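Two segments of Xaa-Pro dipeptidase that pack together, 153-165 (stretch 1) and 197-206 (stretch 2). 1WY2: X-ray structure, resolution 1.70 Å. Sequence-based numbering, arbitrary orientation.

Stretch 1 (153-165) EITEGKKEREVAA
Stretch 2, residues 197-206: VASDKRIERG

Residues 153-165 leave a helix at Ile154, make a type II turn from Thr155 to Lys158 and re-enter a helix at Glu160, with Lys159 as N-cap; 197-206 has no regular structure, is largely extended but broken at Asp200 (phi/psi -81/-6) and Gly206 (95/-3), and runs antiparallel to them, pairing Glu156 with Glu204, Lys159 with Arg202 (a single bridge, CA-CA 4.2 Å) and Arg161 with Ala198. Together they bury 934 Å². Ile203 covers most. Its backbone is held through both N and O, on the one side that faces stretch 1, Gly157 N to Ile203 O and Ile203 N to Lys158 O, each 2.7 Å and nearly straight, while its side chain (chi1 m, chi2 t) brings CD1 to 3.8 Å from Ile154 CG2 and 4.4 Å from Val163 CG2, a branched apolar chain suited to a buried pocket. Gly157, at phi 101°, holds a turn position where a CB would jam against the preceding carbonyl. The CA-to-CB bond of Glu160 (chi1 m, chi2 t) points toward stretch 2: its N donates to Lys201 O (3.0 Å), and its OE1 receives Ser199 OG (2.7 Å) and Ser199 N (3.0 Å), so OE1 is satisfied by two donors; OE2 is hydrogen-bonded elsewhere in the structure. Arg202 (m, t, t) sends NH1 to Gly157 O (2.7 Å), with Lys159 CE over one guanidinium face. Beyond, Arg161 N binds Ser199 O (2.9 Å), Arg161 NH2 makes a weak, salt-bridged hydrogen bond to Asp200 OD2 (3.1 Å), and Ala164 CB meets Ala198 CB at 3.6 Å.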

ATOM      1  N   GLU A 153     -10.090  -9.416  23.905  1.00 29.46           N
ATOM      2  CA  GLU A 153      -9.330 -10.558  23.408  1.00 29.67           C
ATOM      3  C   GLU A 153      -7.933 -10.674  24.005  1.00 30.80           C
ATOM      4  O   GLU A 153      -7.359 -11.763  24.057  1.00 32.79           O
ATOM      5  CB  GLU A 153      -9.216 -10.479  21.886  1.00 31.96           C
ATOM      6  CG  GLU A 153      -8.479 -11.647  21.254  1.00 34.61           C
ATOM      7  CD  GLU A 153      -9.174 -12.972  21.498  1.00 37.85           C
ATOM      8  OE1 GLU A 153     -10.383 -13.069  21.204  1.00 38.52           O
ATOM      9  OE2 GLU A 153      -8.510 -13.916  21.978  1.00 40.02           O
ATOM     10  N   ILE A 154      -7.387  -9.552  24.453  1.00 28.65           N
ATOM     11  CA  ILE A 154      -6.050  -9.543  25.024  1.00 26.70           C
ATOM     12  C   ILE A 154      -5.994 -10.123  26.433  1.00 28.27           C
ATOM     13  O   ILE A 154      -6.641  -9.626  27.357  1.00 29.23           O
ATOM     14  CB  ILE A 154      -5.475  -8.112  25.024  1.00 26.04           C
ATOM     15  CG1 ILE A 154      -5.163  -7.694  23.584  1.00 22.26           C
ATOM     16  CG2 ILE A 154      -4.228  -8.041  25.897  1.00 25.32           C
ATOM     17  CD1 ILE A 154      -4.813  -6.232  23.422  1.00 24.06           C
ATOM     18  N   THR A 155      -5.218 -11.191  26.575  1.00 29.28           N
ATOM     19  CA  THR A 155      -5.023 -11.868  27.851  1.00 31.34           C
ATOM     20  C   THR A 155      -3.660 -12.546  27.793  1.00 30.89           C
ATOM     21  O   THR A 155      -3.116 -12.763  26.710  1.00 29.94           O
ATOM     22  CB  THR A 155      -6.098 -12.952  28.101  1.00 33.28           C
ATOM     23  OG1 THR A 155      -6.082 -13.897  27.025  1.00 36.67           O
ATOM     24  CG2 THR A 155      -7.480 -12.327  28.206  1.00 35.80           C
ATOM     25  N   GLU A 156      -3.103 -12.876  28.952  1.00 31.19           N
ATOM     26  CA  GLU A 156      -1.804 -13.529  28.986  1.00 30.60           C
ATOM     27  C   GLU A 156      -1.849 -14.800  28.145  1.00 28.79           C
ATOM     28  O   GLU A 156      -2.816 -15.562  28.210  1.00 28.84           O
ATOM     29  CB  GLU A 156      -1.418 -13.856  30.432  1.00 34.54           C
ATOM     30  CG  GLU A 156      -2.403 -14.761  31.152  1.00 38.90           C
ATOM     31  CD  GLU A 156      -2.322 -14.622  32.661  1.00 42.74           C
ATOM     32  OE1 GLU A 156      -2.638 -13.525  33.169  1.00 46.19           O
ATOM     33  OE2 GLU A 156      -1.942 -15.598  33.339  1.00 45.72           O
ATOM     34  N   GLY A 157      -0.812 -15.012  27.340  1.00 28.07           N
ATOM     35  CA  GLY A 157      -0.746 -16.196  26.501  1.00 28.00           C
ATOM     36  C   GLY A 157      -1.128 -15.968  25.048  1.00 27.20           C
ATOM     37  O   GLY A 157      -0.687 -16.701  24.163  1.00 27.91           O
ATOM     38  N   LYS A 158      -1.951 -14.955  24.797  1.00 26.89           N
ATOM     39  CA  LYS A 158      -2.394 -14.649  23.440  1.00 26.28           C
ATOM     40  C   LYS A 158      -1.261 -14.109  22.571  1.00 25.08           C
ATOM     41  O   LYS A 158      -0.406 -13.361  23.043  1.00 24.71           O
ATOM     42  CB  LYS A 158      -3.527 -13.618  23.477  1.00 28.32           C
ATOM     43  CG  LYS A 158      -4.702 -13.988  24.367  1.00 33.01           C
ATOM     44  CD  LYS A 158      -5.495 -15.150  23.791  1.00 36.29           C
ATOM     45  CE  LYS A 158      -6.933 -15.139  24.296  1.00 38.19           C
ATOM     46  NZ  LYS A 158      -7.842 -15.914  23.408  1.00 40.57           N
ATOM     47  N   LYS A 159      -1.262 -14.495  21.299  1.00 23.53           N
ATOM     48  CA  LYS A 159      -0.254 -14.024  20.357  1.00 22.09           C
ATOM     49  C   LYS A 159      -0.744 -12.695  19.769  1.00 21.23           C
ATOM     50  O   LYS A 159      -1.900 -12.585  19.359  1.00 20.58           O
ATOM     51  CB  LYS A 159      -0.057 -15.056  19.243  1.00 24.78           C
ATOM     52  CG  LYS A 159       0.973 -14.658  18.201  1.00 26.21           C
ATOM     53  CD  LYS A 159       1.201 -15.766  17.175  1.00 29.81           C
ATOM     54  CE  LYS A 159       1.816 -17.003  17.813  1.00 31.09           C
ATOM     55  NZ  LYS A 159       2.161 -18.044  16.800  1.00 33.39           N
ATOM     56  N   GLU A 160       0.129 -11.690  19.735  1.00 19.53           N
ATOM     57  CA  GLU A 160      -0.230 -10.370  19.211  1.00 19.31           C
ATOM     58  C   GLU A 160      -0.904 -10.441  17.844  1.00 18.63           C
ATOM     59  O   GLU A 160      -1.958  -9.841  17.624  1.00 19.08           O
ATOM     60  CB  GLU A 160       1.010  -9.484  19.100  1.00 19.43           C
ATOM     61  CG  GLU A 160       1.748  -9.263  20.411  1.00 20.26           C
ATOM     62  CD  GLU A 160       3.007  -8.436  20.225  1.00 18.54           C
ATOM     63  OE1 GLU A 160       3.535  -8.408  19.094  1.00 19.87           O
ATOM     64  OE2 GLU A 160       3.478  -7.827  21.210  1.00 18.53           O
ATOM     65  N   ARG A 161      -0.287 -11.176  16.926  1.00 18.25           N
ATOM     66  CA  ARG A 161      -0.815 -11.317  15.573  1.00 18.64           C
ATOM     67  C   ARG A 161      -2.211 -11.926  15.534  1.00 18.91           C
ATOM     68  O   ARG A 161      -3.017 -11.581  14.671  1.00 17.90           O
ATOM     69  CB  ARG A 161       0.131 -12.172  14.731  1.00 20.50           C
ATOM     70  CG  ARG A 161      -0.366 -12.430  13.317  1.00 26.26           C
ATOM     71  CD  ARG A 161       0.658 -11.982  12.301  1.00 31.50           C
ATOM     72  NE  ARG A 161       1.993 -12.460  12.645  1.00 35.57           N
ATOM     73  CZ  ARG A 161       3.115 -11.929  12.177  1.00 36.12           C
ATOM     74  NH1 ARG A 161       3.065 -10.901  11.344  1.00 38.63           N
ATOM     75  NH2 ARG A 161       4.288 -12.419  12.554  1.00 34.75           N
ATOM     76  N   GLU A 162      -2.499 -12.839  16.458  1.00 18.30           N
ATOM     77  CA  GLU A 162      -3.811 -13.470  16.485  1.00 19.19           C
ATOM     78  C   GLU A 162      -4.873 -12.476  16.932  1.00 19.15           C
ATOM     79  O   GLU A 162      -6.011 -12.519  16.461  1.00 19.58           O
ATOM     80  CB  GLU A 162      -3.790 -14.707  17.395  1.00 20.95           C
ATOM     81  CG  GLU A 162      -3.110 -15.903  16.736  1.00 25.26           C
ATOM     82  CD  GLU A 162      -2.949 -17.099  17.657  1.00 28.40           C
ATOM     83  OE1 GLU A 162      -3.807 -17.306  18.541  1.00 31.78           O
ATOM     84  OE2 GLU A 162      -1.968 -17.847  17.476  1.00 31.12           O
ATOM     85  N   VAL A 163      -4.498 -11.576  17.839  1.00 17.59           N
ATOM     86  CA  VAL A 163      -5.429 -10.557  18.303  1.00 18.10           C
ATOM     87  C   VAL A 163      -5.715  -9.651  17.106  1.00 17.33           C
ATOM     88  O   VAL A 163      -6.864  -9.295  16.834  1.00 17.07           O
ATOM     89  CB  VAL A 163      -4.822  -9.713  19.452  1.00 18.36           C
ATOM     90  CG1 VAL A 163      -5.749  -8.550  19.797  1.00 20.00           C
ATOM     91  CG2 VAL A 163      -4.599 -10.594  20.677  1.00 19.67           C
ATOM     92  N   ALA A 164      -4.658  -9.290  16.386  1.00 16.64           N
ATOM     93  CA  ALA A 164      -4.800  -8.435  15.215  1.00 16.44           C
ATOM     94  C   ALA A 164      -5.721  -9.088  14.191  1.00 17.20           C
ATOM     95  O   ALA A 164      -6.607  -8.440  13.636  1.00 17.80           O
ATOM     96  CB  ALA A 164      -3.430  -8.162  14.594  1.00 16.54           C
ATOM     97  N   ALA A 165      -5.518 -10.379  13.952  1.00 17.09           N
ATOM     98  CA  ALA A 165      -6.336 -11.097  12.985  1.00 17.12           C
ATOM     99  C   ALA A 165      -7.817 -11.045  13.360  1.00 17.26           C
ATOM    100  O   ALA A 165      -8.674 -10.825  12.506  1.00 17.22           O
ATOM    101  CB  ALA A 165      -5.870 -12.547  12.885  1.00 14.49           C
ATOM    102  N   VAL A 197       4.125  -3.286  14.706  1.00 19.88           N
ATOM    103  CA  VAL A 197       3.053  -4.079  14.121  1.00 18.60           C
ATOM    104  C   VAL A 197       2.943  -5.425  14.839  1.00 19.30           C
ATOM    105  O   VAL A 197       3.955  -6.016  15.227  1.00 20.99           O
ATOM    106  CB  VAL A 197       3.302  -4.297  12.612  1.00 19.72           C
ATOM    107  CG1 VAL A 197       2.243  -5.224  12.027  1.00 20.71           C
ATOM    108  CG2 VAL A 197       3.270  -2.954  11.895  1.00 20.32           C
ATOM    109  N   ALA A 198       1.715  -5.898  15.028  1.00 18.89           N
ATOM    110  CA  ALA A 198       1.467  -7.165  15.717  1.00 18.06           C
ATOM    111  C   ALA A 198       2.423  -8.256  15.239  1.00 19.28           C
ATOM    112  O   ALA A 198       2.593  -8.454  14.036  1.00 20.84           O
ATOM    113  CB  ALA A 198       0.022  -7.598  15.500  1.00 18.38           C
ATOM    114  N   SER A 199       3.027  -8.968  16.188  1.00 19.08           N
ATOM    115  CA  SER A 199       3.986 -10.024  15.863  1.00 20.00           C
ATOM    116  C   SER A 199       3.634 -11.373  16.490  1.00 19.75           C
ATOM    117  O   SER A 199       2.537 -11.566  17.011  1.00 20.91           O
ATOM    118  CB  SER A 199       5.387  -9.609  16.319  1.00 19.71           C
ATOM    119  OG  SER A 199       5.502  -9.678  17.732  1.00 21.18           O
ATOM    120  N   ASP A 200       4.577 -12.308  16.438  1.00 22.30           N
ATOM    121  CA  ASP A 200       4.350 -13.633  17.003  1.00 23.43           C
ATOM    122  C   ASP A 200       4.553 -13.672  18.513  1.00 23.16           C
ATOM    123  O   ASP A 200       4.292 -14.690  19.154  1.00 24.13           O
ATOM    124  CB  ASP A 200       5.263 -14.659  16.328  1.00 27.22           C
ATOM    125  CG  ASP A 200       4.879 -14.915  14.890  1.00 32.43           C
ATOM    126  OD1 ASP A 200       3.706 -15.274  14.647  1.00 37.40           O
ATOM    127  OD2 ASP A 200       5.741 -14.758  14.001  1.00 35.82           O
ATOM    128  N   LYS A 201       5.014 -12.562  19.081  1.00 21.85           N
ATOM    129  CA  LYS A 201       5.234 -12.488  20.519  1.00 21.50           C
ATOM    130  C   LYS A 201       3.937 -12.753  21.267  1.00 22.01           C
ATOM    131  O   LYS A 201       2.873 -12.290  20.861  1.00 21.84           O
ATOM    132  CB  LYS A 201       5.754 -11.104  20.921  1.00 21.17           C
ATOM    133  CG  LYS A 201       5.895 -10.923  22.434  1.00 21.20           C
ATOM    134  CD  LYS A 201       6.310  -9.503  22.802  1.00 20.95           C
ATOM    135  CE  LYS A 201       6.496  -9.347  24.304  1.00 20.54           C
ATOM    136  NZ  LYS A 201       5.259  -9.640  25.082  1.00 20.99           N
ATOM    137  N   ARG A 202       4.023 -13.503  22.360  1.00 22.57           N
ATOM    138  CA  ARG A 202       2.840 -13.774  23.153  1.00 23.80           C
ATOM    139  C   ARG A 202       2.772 -12.774  24.296  1.00 24.13           C
ATOM    140  O   ARG A 202       3.788 -12.424  24.899  1.00 23.13           O
ATOM    141  CB  ARG A 202       2.852 -15.210  23.681  1.00 27.89           C
ATOM    142  CG  ARG A 202       2.539 -16.233  22.591  1.00 31.17           C
ATOM    143  CD  ARG A 202       2.439 -17.654  23.117  1.00 34.53           C
ATOM    144  NE  ARG A 202       2.146 -18.595  22.037  1.00 35.94           N
ATOM    145  CZ  ARG A 202       0.968 -18.709  21.430  1.00 36.10           C
ATOM    146  NH1 ARG A 202      -0.053 -17.945  21.796  1.00 36.66           N
ATOM    147  NH2 ARG A 202       0.811 -19.588  20.449  1.00 37.26           N
ATOM    148  N   ILE A 203       1.565 -12.301  24.571  1.00 23.50           N
ATOM    149  CA  ILE A 203       1.331 -11.328  25.629  1.00 23.70           C
ATOM    150  C   ILE A 203       1.491 -11.957  27.016  1.00 24.40           C
ATOM    151  O   ILE A 203       1.065 -13.086  27.247  1.00 24.91           O
ATOM    152  CB  ILE A 203      -0.084 -10.730  25.465  1.00 23.72           C
ATOM    153  CG1 ILE A 203      -0.174 -10.040  24.099  1.00 23.03           C
ATOM    154  CG2 ILE A 203      -0.390  -9.753  26.594  1.00 23.12           C
ATOM    155  CD1 ILE A 203      -1.570  -9.616  23.701  1.00 23.37           C
ATOM    156  N   GLU A 204       2.113 -11.223  27.935  1.00 24.78           N
ATOM    157  CA  GLU A 204       2.326 -11.724  29.295  1.00 26.88           C
ATOM    158  C   GLU A 204       1.646 -10.817  30.308  1.00 25.89           C
ATOM    159  O   GLU A 204       1.433  -9.632  30.043  1.00 26.39           O
ATOM    160  CB  GLU A 204       3.822 -11.781  29.622  1.00 28.21           C
ATOM    161  CG  GLU A 204       4.689 -12.459  28.574  1.00 31.51           C
ATOM    162  CD  GLU A 204       6.138 -12.572  29.012  1.00 34.44           C
ATOM    163  OE1 GLU A 204       6.446 -13.469  29.828  1.00 36.70           O
ATOM    164  OE2 GLU A 204       6.966 -11.758  28.552  1.00 35.68           O
ATOM    165  N   ARG A 205       1.304 -11.363  31.472  1.00 26.22           N
ATOM    166  CA  ARG A 205       0.666 -10.550  32.501  1.00 27.16           C
ATOM    167  C   ARG A 205       1.658  -9.481  32.951  1.00 27.06           C
ATOM    168  O   ARG A 205       2.848  -9.756  33.108  1.00 27.28           O
ATOM    169  CB  ARG A 205       0.232 -11.414  33.695  1.00 28.94           C
ATOM    170  CG  ARG A 205      -0.431 -10.615  34.815  1.00 33.39           C
ATOM    171  CD  ARG A 205      -1.107 -11.519  35.834  1.00 37.96           C
ATOM    172  NE  ARG A 205      -2.378 -12.048  35.346  1.00 42.27           N
ATOM    173  CZ  ARG A 205      -3.520 -11.365  35.334  1.00 43.73           C
ATOM    174  NH1 ARG A 205      -3.556 -10.121  35.789  1.00 45.07           N
ATOM    175  NH2 ARG A 205      -4.628 -11.924  34.870  1.00 45.20           N
ATOM    176  N   GLY A 206       1.161  -8.263  33.143  1.00 25.81           N
ATOM    177  CA  GLY A 206       2.015  -7.162  33.553  1.00 25.41           C
ATOM    178  C   GLY A 206       2.494  -6.362  32.352  1.00 24.17           C
ATOM    179  O   GLY A 206       3.178  -5.352  32.493  1.00 24.09           O
TER
HETATM  180  O   HOH W   1       0.944  -8.546  11.787  1.00 38.73           O